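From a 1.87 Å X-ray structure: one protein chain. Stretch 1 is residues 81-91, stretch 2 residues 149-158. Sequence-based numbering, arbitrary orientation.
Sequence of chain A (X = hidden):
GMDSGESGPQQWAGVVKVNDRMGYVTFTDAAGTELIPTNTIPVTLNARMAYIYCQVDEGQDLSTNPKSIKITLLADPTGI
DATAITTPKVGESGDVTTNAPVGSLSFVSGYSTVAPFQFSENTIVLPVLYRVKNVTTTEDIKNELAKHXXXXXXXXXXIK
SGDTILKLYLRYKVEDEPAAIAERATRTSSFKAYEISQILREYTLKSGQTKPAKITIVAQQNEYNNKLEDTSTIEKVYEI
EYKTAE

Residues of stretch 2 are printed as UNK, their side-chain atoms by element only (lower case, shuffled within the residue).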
ATOM      1  N   ASP A  81       3.118   4.352   4.081  1.00 23.05           N
ATOM      2  CA  ASP A  81       3.917   3.176   4.411  1.00 23.35           C
ATOM      3  C   ASP A  81       3.086   2.120   5.124  1.00 23.63           C
ATOM      4  O   ASP A  81       2.329   2.433   6.042  1.00 22.04           O
ATOM      5  CB  ASP A  81       5.117   3.548   5.306  1.00 23.21           C
ATOM      6  CG  ASP A  81       6.102   4.476   4.610  1.00 27.11           C
ATOM      7  OD1 ASP A  81       6.327   4.361   3.419  1.00 29.02           O
ATOM      8  OD2 ASP A  81       6.650   5.335   5.269  1.00 30.92           O
ATOM      9  N   ALA A  82       3.276   0.866   4.721  1.00 19.95           N
ATOM     10  CA  ALA A  82       2.692  -0.277   5.389  1.00 20.82           C
ATOM     11  C   ALA A  82       3.714  -1.427   5.553  1.00 21.43           C
ATOM     12  O   ALA A  82       4.749  -1.444   4.908  1.00 18.90           O
ATOM     13  CB  ALA A  82       1.408  -0.742   4.649  1.00 19.51           C
ATOM     14  N   THR A  83       3.457  -2.332   6.505  1.00 18.56           N
ATOM     15  CA  THR A  83       4.390  -3.384   6.837  1.00 19.87           C
ATOM     16  C   THR A  83       4.286  -4.666   6.040  1.00 20.81           C
ATOM     17  O   THR A  83       3.212  -5.235   5.886  1.00 19.96           O
ATOM     18  CB  THR A  83       4.202  -3.759   8.283  1.00 22.65           C
ATOM     19  OG1 THR A  83       4.362  -2.553   9.001  1.00 27.28           O
ATOM     20  CG2 THR A  83       5.214  -4.806   8.745  1.00 27.05           C
ATOM     21  N   ALA A  84       5.420  -5.105   5.518  1.00 19.51           N
ATOM     22  CA  ALA A  84       5.519  -6.436   4.890  1.00 21.73           C
ATOM     23  C   ALA A  84       6.427  -7.302   5.753  1.00 23.63           C
ATOM     24  O   ALA A  84       7.476  -6.856   6.188  1.00 24.03           O
ATOM     25  CB  ALA A  84       6.054  -6.307   3.492  1.00 24.61           C
ATOM     26  N   ILE A  85       6.003  -8.509   6.059  1.00 21.44           N
ATOM     27  CA  ILE A  85       6.778  -9.401   6.875  1.00 22.20           C
ATOM     28  C   ILE A  85       6.956 -10.817   6.272  1.00 25.48           C
ATOM     29  O   ILE A  85       6.206 -11.228   5.362  1.00 23.50           O
ATOM     30  CB  ILE A  85       6.211  -9.520   8.292  1.00 27.63           C
ATOM     31  CG1 ILE A  85       4.854 -10.163   8.286  1.00 31.62           C
ATOM     32  CG2 ILE A  85       6.146  -8.148   9.051  1.00 32.65           C
ATOM     33  CD1 ILE A  85       4.790 -11.251   9.294  1.00 39.81           C
ATOM     34  N   THR A  86       7.970 -11.550   6.765  1.00 23.68           N
ATOM     35  CA  THR A  86       8.113 -12.950   6.465  1.00 26.27           C
ATOM     36  C   THR A  86       7.939 -13.649   7.783  1.00 28.17           C
ATOM     37  O   THR A  86       8.329 -13.132   8.802  1.00 29.26           O
ATOM     38  CB  THR A  86       9.518 -13.296   5.948  1.00 30.69           C
ATOM     39  OG1 THR A  86      10.485 -12.796   6.875  1.00 32.15           O
ATOM     40  CG2 THR A  86       9.762 -12.643   4.595  1.00 28.55           C
ATOM     41  N   THR A  87       7.292 -14.788   7.758  1.00 26.79           N
ATOM     42  CA  THR A  87       7.228 -15.653   8.919  1.00 30.11           C
ATOM     43  C   THR A  87       7.118 -17.068   8.308  1.00 28.57           C
ATOM     44  O   THR A  87       6.725 -17.193   7.173  1.00 26.06           O
ATOM     45  CB  THR A  87       6.047 -15.290   9.810  1.00 30.35           C
ATOM     46  OG1 THR A  87       6.104 -16.071  10.997  1.00 37.68           O
ATOM     47  CG2 THR A  87       4.694 -15.548   9.077  1.00 30.45           C
ATOM     48  N   PRO A  88       7.522 -18.102   9.028  1.00 29.36           N
ATOM     49  CA  PRO A  88       7.560 -19.415   8.356  1.00 31.94           C
ATOM     50  C   PRO A  88       6.209 -19.972   7.948  1.00 30.41           C
ATOM     51  O   PRO A  88       6.087 -20.518   6.878  1.00 29.14           O
ATOM     52  CB  PRO A  88       8.199 -20.321   9.411  1.00 33.19           C
ATOM     53  CG  PRO A  88       8.978 -19.408  10.252  1.00 34.16           C
ATOM     54  CD  PRO A  88       8.202 -18.147  10.331  1.00 31.82           C
ATOM     55  N   LYS A  89       5.211 -19.836   8.809  1.00 31.57           N
ATOM     56  CA  LYS A  89       3.873 -20.362   8.552  1.00 31.43           C
ATOM     57  C   LYS A  89       2.809 -19.661   9.412  1.00 32.59           C
ATOM     58  O   LYS A  89       3.141 -18.893  10.302  1.00 33.27           O
ATOM     59  CB  LYS A  89       3.866 -21.854   8.839  1.00 33.60           C
ATOM     60  CG  LYS A  89       4.206 -22.226  10.291  1.00 39.65           C
ATOM     61  CD  LYS A  89       4.233 -23.759  10.520  1.00 44.71           C
ATOM     62  CE  LYS A  89       4.542 -24.054  11.969  1.00 49.48           C
ATOM     63  NZ  LYS A  89       4.450 -25.504  12.253  1.00 55.55           N
ATOM     64  N   VAL A  90       1.539 -19.966   9.183  1.00 32.78           N
ATOM     65  CA  VAL A  90       0.470 -19.340   9.956  1.00 35.36           C
ATOM     66  C   VAL A  90       0.625 -19.668  11.444  1.00 38.34           C
ATOM     67  O   VAL A  90       0.893 -20.802  11.800  1.00 39.79           O
ATOM     68  CB  VAL A  90      -0.912 -19.762   9.444  1.00 36.26           C
ATOM     69  CG1 VAL A  90      -2.006 -19.279  10.393  1.00 34.00           C
ATOM     70  CG2 VAL A  90      -1.119 -19.239   8.002  1.00 31.83           C
ATOM     71  N   GLY A  91       0.501 -18.663  12.308  1.00 42.47           N
ATOM     72  CA  GLY A  91       0.561 -18.879  13.771  1.00 44.88           C
ATOM     73  C   GLY A  91       1.917 -18.623  14.415  1.00 47.80           C
ATOM     74  O   GLY A  91       2.033 -18.679  15.645  1.00 51.08           O
ATOM     75  N   UNK A 149      -5.040  -1.776   9.880  1.00 20.05           N
ATOM     76  CA  UNK A 149      -3.680  -2.147   9.462  1.00 21.13           C
ATOM     77  C   UNK A 149      -3.756  -3.219   8.410  1.00 20.26           C
ATOM     78  O   UNK A 149      -4.526  -4.204   8.548  1.00 18.37           O
ATOM     79  o   UNK A 149      -3.355  -3.705  11.265  1.00 29.84           O
ATOM     80  c   UNK A 149      -2.787  -2.593  10.643  1.00 22.20           C
ATOM     81  c   UNK A 149      -2.564  -1.452  11.693  1.00 25.63           C
ATOM     82  N   UNK A 150      -3.008  -2.985   7.333  1.00 20.19           N
ATOM     83  CA  UNK A 150      -2.966  -3.829   6.164  1.00 17.70           C
ATOM     84  C   UNK A 150      -1.541  -4.355   6.062  1.00 21.49           C
ATOM     85  O   UNK A 150      -0.620  -3.629   5.600  1.00 22.49           O
ATOM     86  c   UNK A 150      -4.676  -2.361   4.997  1.00 19.28           C
ATOM     87  c   UNK A 150      -4.783  -1.056   5.492  1.00 19.98           C
ATOM     88  c   UNK A 150      -3.343  -3.024   4.905  1.00 19.41           C
ATOM     89  c   UNK A 150      -5.817  -3.072   4.670  1.00 18.82           C
ATOM     90  c   UNK A 150      -7.164  -1.128   5.202  1.00 18.94           C
ATOM     91  c   UNK A 150      -6.008  -0.421   5.569  1.00 18.14           C
ATOM     92  c   UNK A 150      -7.066  -2.471   4.776  1.00 24.62           C
ATOM     93  N   UNK A 151      -1.345  -5.587   6.517  1.00 18.74           N
ATOM     94  CA  UNK A 151      -0.020  -6.186   6.543  1.00 19.29           C
ATOM     95  C   UNK A 151       0.119  -7.252   5.485  1.00 18.00           C
ATOM     96  O   UNK A 151      -0.748  -8.170   5.412  1.00 18.32           O
ATOM     97  c   UNK A 151       0.202  -6.827   7.905  1.00 17.61           C
ATOM     98  c   UNK A 151       1.594  -7.517   8.033  1.00 19.44           C
ATOM     99  o   UNK A 151       0.098  -5.823   8.879  1.00 21.88           O
ATOM    100  N   UNK A 152       1.173  -7.167   4.665  1.00 17.17           N
ATOM    101  CA  UNK A 152       1.471  -8.266   3.705  1.00 17.17           C
ATOM    102  C   UNK A 152       2.371  -9.282   4.359  1.00 20.08           C
ATOM    103  O   UNK A 152       3.442  -8.919   4.911  1.00 21.01           O
ATOM    104  c   UNK A 152       1.177  -7.082   1.479  1.00 21.66           C
ATOM    105  c   UNK A 152       2.097  -7.793   2.423  1.00 20.36           C
ATOM    106  c   UNK A 152      -0.048  -8.014   1.034  1.00 18.91           C
ATOM    107  c   UNK A 152       2.048  -6.622   0.281  1.00 21.83           C
ATOM    108  N   UNK A 153       1.968 -10.556   4.281  1.00 18.70           N
ATOM    109  CA  UNK A 153       2.729 -11.642   4.895  1.00 17.59           C
ATOM    110  C   UNK A 153       3.163 -12.658   3.819  1.00 19.03           C
ATOM    111  O   UNK A 153       2.355 -13.143   3.013  1.00 20.46           O
ATOM    112  c   UNK A 153       1.317 -11.244   7.023  1.00 15.66           C
ATOM    113  c   UNK A 153       2.809 -13.367   6.873  1.00 19.32           C
ATOM    114  c   UNK A 153       1.934 -12.317   6.055  1.00 17.73           C
ATOM    115  N   UNK A 154       4.452 -12.934   3.808  1.00 20.25           N
ATOM    116  CA  UNK A 154       5.061 -14.041   3.070  1.00 19.87           C
ATOM    117  C   UNK A 154       5.328 -15.188   4.049  1.00 20.41           C
ATOM    118  O   UNK A 154       6.088 -15.041   5.039  1.00 22.46           O
ATOM    119  s   UNK A 154       7.122 -14.872   1.465  1.00 27.20           S
ATOM    120  c   UNK A 154       6.369 -13.587   2.478  1.00 25.16           C
ATOM    121  N   UNK A 155       4.673 -16.318   3.825  1.00 20.23           N
ATOM    122  CA  UNK A 155       4.905 -17.532   4.642  1.00 22.43           C
ATOM    123  C   UNK A 155       6.034 -18.303   3.981  1.00 24.81           C
ATOM    124  O   UNK A 155       5.859 -18.958   2.963  1.00 25.44           O
ATOM    125  c   UNK A 155       2.648 -17.359   6.894  1.00 24.53           C
ATOM    126  o   UNK A 155      -0.334 -15.315   7.413  1.00 23.87           O
ATOM    127  c   UNK A 155       0.529 -16.346   5.462  1.00 24.31           C
ATOM    128  c   UNK A 155       1.501 -17.092   4.834  1.00 21.43           C
ATOM    129  c   UNK A 155       2.559 -17.620   5.530  1.00 25.51           C
ATOM    130  c   UNK A 155       0.610 -16.102   6.803  1.00 23.49           C
ATOM    131  c   UNK A 155       1.683 -16.615   7.543  1.00 24.36           C
ATOM    132  c   UNK A 155       3.641 -18.395   4.815  1.00 24.75           C
ATOM    133  N   UNK A 156       7.209 -18.240   4.574  1.00 24.79           N
ATOM    134  CA  UNK A 156       8.376 -18.743   3.860  1.00 27.72           C
ATOM    135  C   UNK A 156       8.455 -20.276   3.717  1.00 29.99           C
ATOM    136  O   UNK A 156       9.078 -20.751   2.781  1.00 29.25           O
ATOM    137  c   UNK A 156       9.632 -18.170   4.463  1.00 27.01           C
ATOM    138  o   UNK A 156       9.680 -18.528   5.848  1.00 28.37           O
ATOM    139  c   UNK A 156       9.624 -16.663   4.289  1.00 25.90           C
ATOM    140  N   UNK A 157       7.796 -21.038   4.597  1.00 32.52           N
ATOM    141  CA  UNK A 157       7.703 -22.503   4.423  1.00 35.61           C
ATOM    142  C   UNK A 157       7.056 -22.875   3.098  1.00 35.98           C
ATOM    143  O   UNK A 157       7.293 -23.941   2.595  1.00 37.72           O
ATOM    144  c   UNK A 157       6.878 -23.179   5.535  1.00 38.03           C
ATOM    145  c   UNK A 157       7.636 -23.288   6.870  1.00 39.97           C
ATOM    146  o   UNK A 157       8.862 -22.986   6.911  1.00 42.90           O
ATOM    147  o   UNK A 157       6.993 -23.670   7.876  1.00 48.50           O
ATOM    148  N   UNK A 158       6.235 -22.003   2.544  1.00 35.61           N
ATOM    149  CA  UNK A 158       5.551 -22.310   1.291  1.00 37.81           C
ATOM    150  C   UNK A 158       6.401 -22.120   0.055  1.00 36.87           C
ATOM    151  O   UNK A 158       5.981 -22.526  -1.054  1.00 38.83           O
ATOM    152  o   UNK A 158       2.291 -21.036   2.457  1.00 48.07           O
ATOM    153  c   UNK A 158       4.271 -21.485   1.165  1.00 39.11           C
ATOM    154  o   UNK A 158       3.394 -22.882   2.913  1.00 53.19           O
ATOM    155  c   UNK A 158       3.247 -21.819   2.259  1.00 44.91           C
TER
HETATM  156  O   HOH W   1       0.835  -2.418   7.895  1.00 30.76           O

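Position 149 carries three side-chain atoms, a carbon bearing one oxygen and one carbon, with nothing of stretch 1 in reach. This is Thr149, a beta-branched residue at home in an extended strand and here exposed. At position 150 one carbon leads to a ring of six carbons without a heteroatom, so the residue is Phe150. Its ring leads away from stretch 1 and is buried, as suits a large apolar group; its backbone O lies 3.7 Å from Ala82 CB and accepts from a water that in turn accepts from Thr83 N, both at 3.0 Å.

Position 151 again shows a carbon carrying one oxygen and one carbon, the pattern of threonine. The methyl of Thr151, CG2, packs 4.2 Å from Ile85 CG1, so the small branched side chain offers carbon to its neighbor. Position 152 has four carbons forked at the second, which identifies Leu152. Its CB sits 4.4 Å from Ala84 CB, and the small alanine pairs with a larger, buried apolar side chain. Three carbons, forked at the first, mark position 153 as Val153; CG1 meets Ile85 CD1 at 3.8 Å and Thr87 CG2 at 3.6 Å, a compact apolar contact.

A single carbon followed by sulfur at position 154 gives Cys154, whose CB lies 4.1 Å from Thr86 CG2; the slim side chain is buried. Position 155 has a six-carbon ring bearing an oxygen, hence Tyr155. Val90 CG2 lies over one ring face, 4.0 Å from the centroid, in a CH-pi contact, while the hydroxyl is hydrogen-bonded elsewhere in the structure.

Position 156 repeats the carbon with one oxygen and one carbon: Thr156, whose CG2 touches Thr86 CB at 3.8 Å and whose OG1 approaches Pro88 CA at 3.4 Å. At position 157 two carbons, the second carrying two oxygens, define Asp157; the exposed carboxylate brings OD1 to 3.7 Å from Pro88 CB. Position 158 has the same atoms and is Asp158, exposed and making no contact with stretch 1; its N donates to Tyr155 O at 3.1 Å within the closing turn.

The contact is a parallel strand pairing. Leu152 N donates to Thr83 O (3.1 Å), Ile85 N to Leu152 O (2.8 Å), Cys154 N to Ile85 O (2.9 Å) and Thr87 N to Cys154 O (3.0 Å). Beyond the strands, Thr156 N reaches Thr87 O (2.8 Å) and Asp157 N reaches Pro88 O (2.9 Å), carrying the ladder into the 3-10 segment. Ala84, Thr86, Leu152 and Cys154 share one face; Ile85, Thr87, Val153 and Tyr155 share the other.

Stretch 2 149-158: TFTLVCYTDD
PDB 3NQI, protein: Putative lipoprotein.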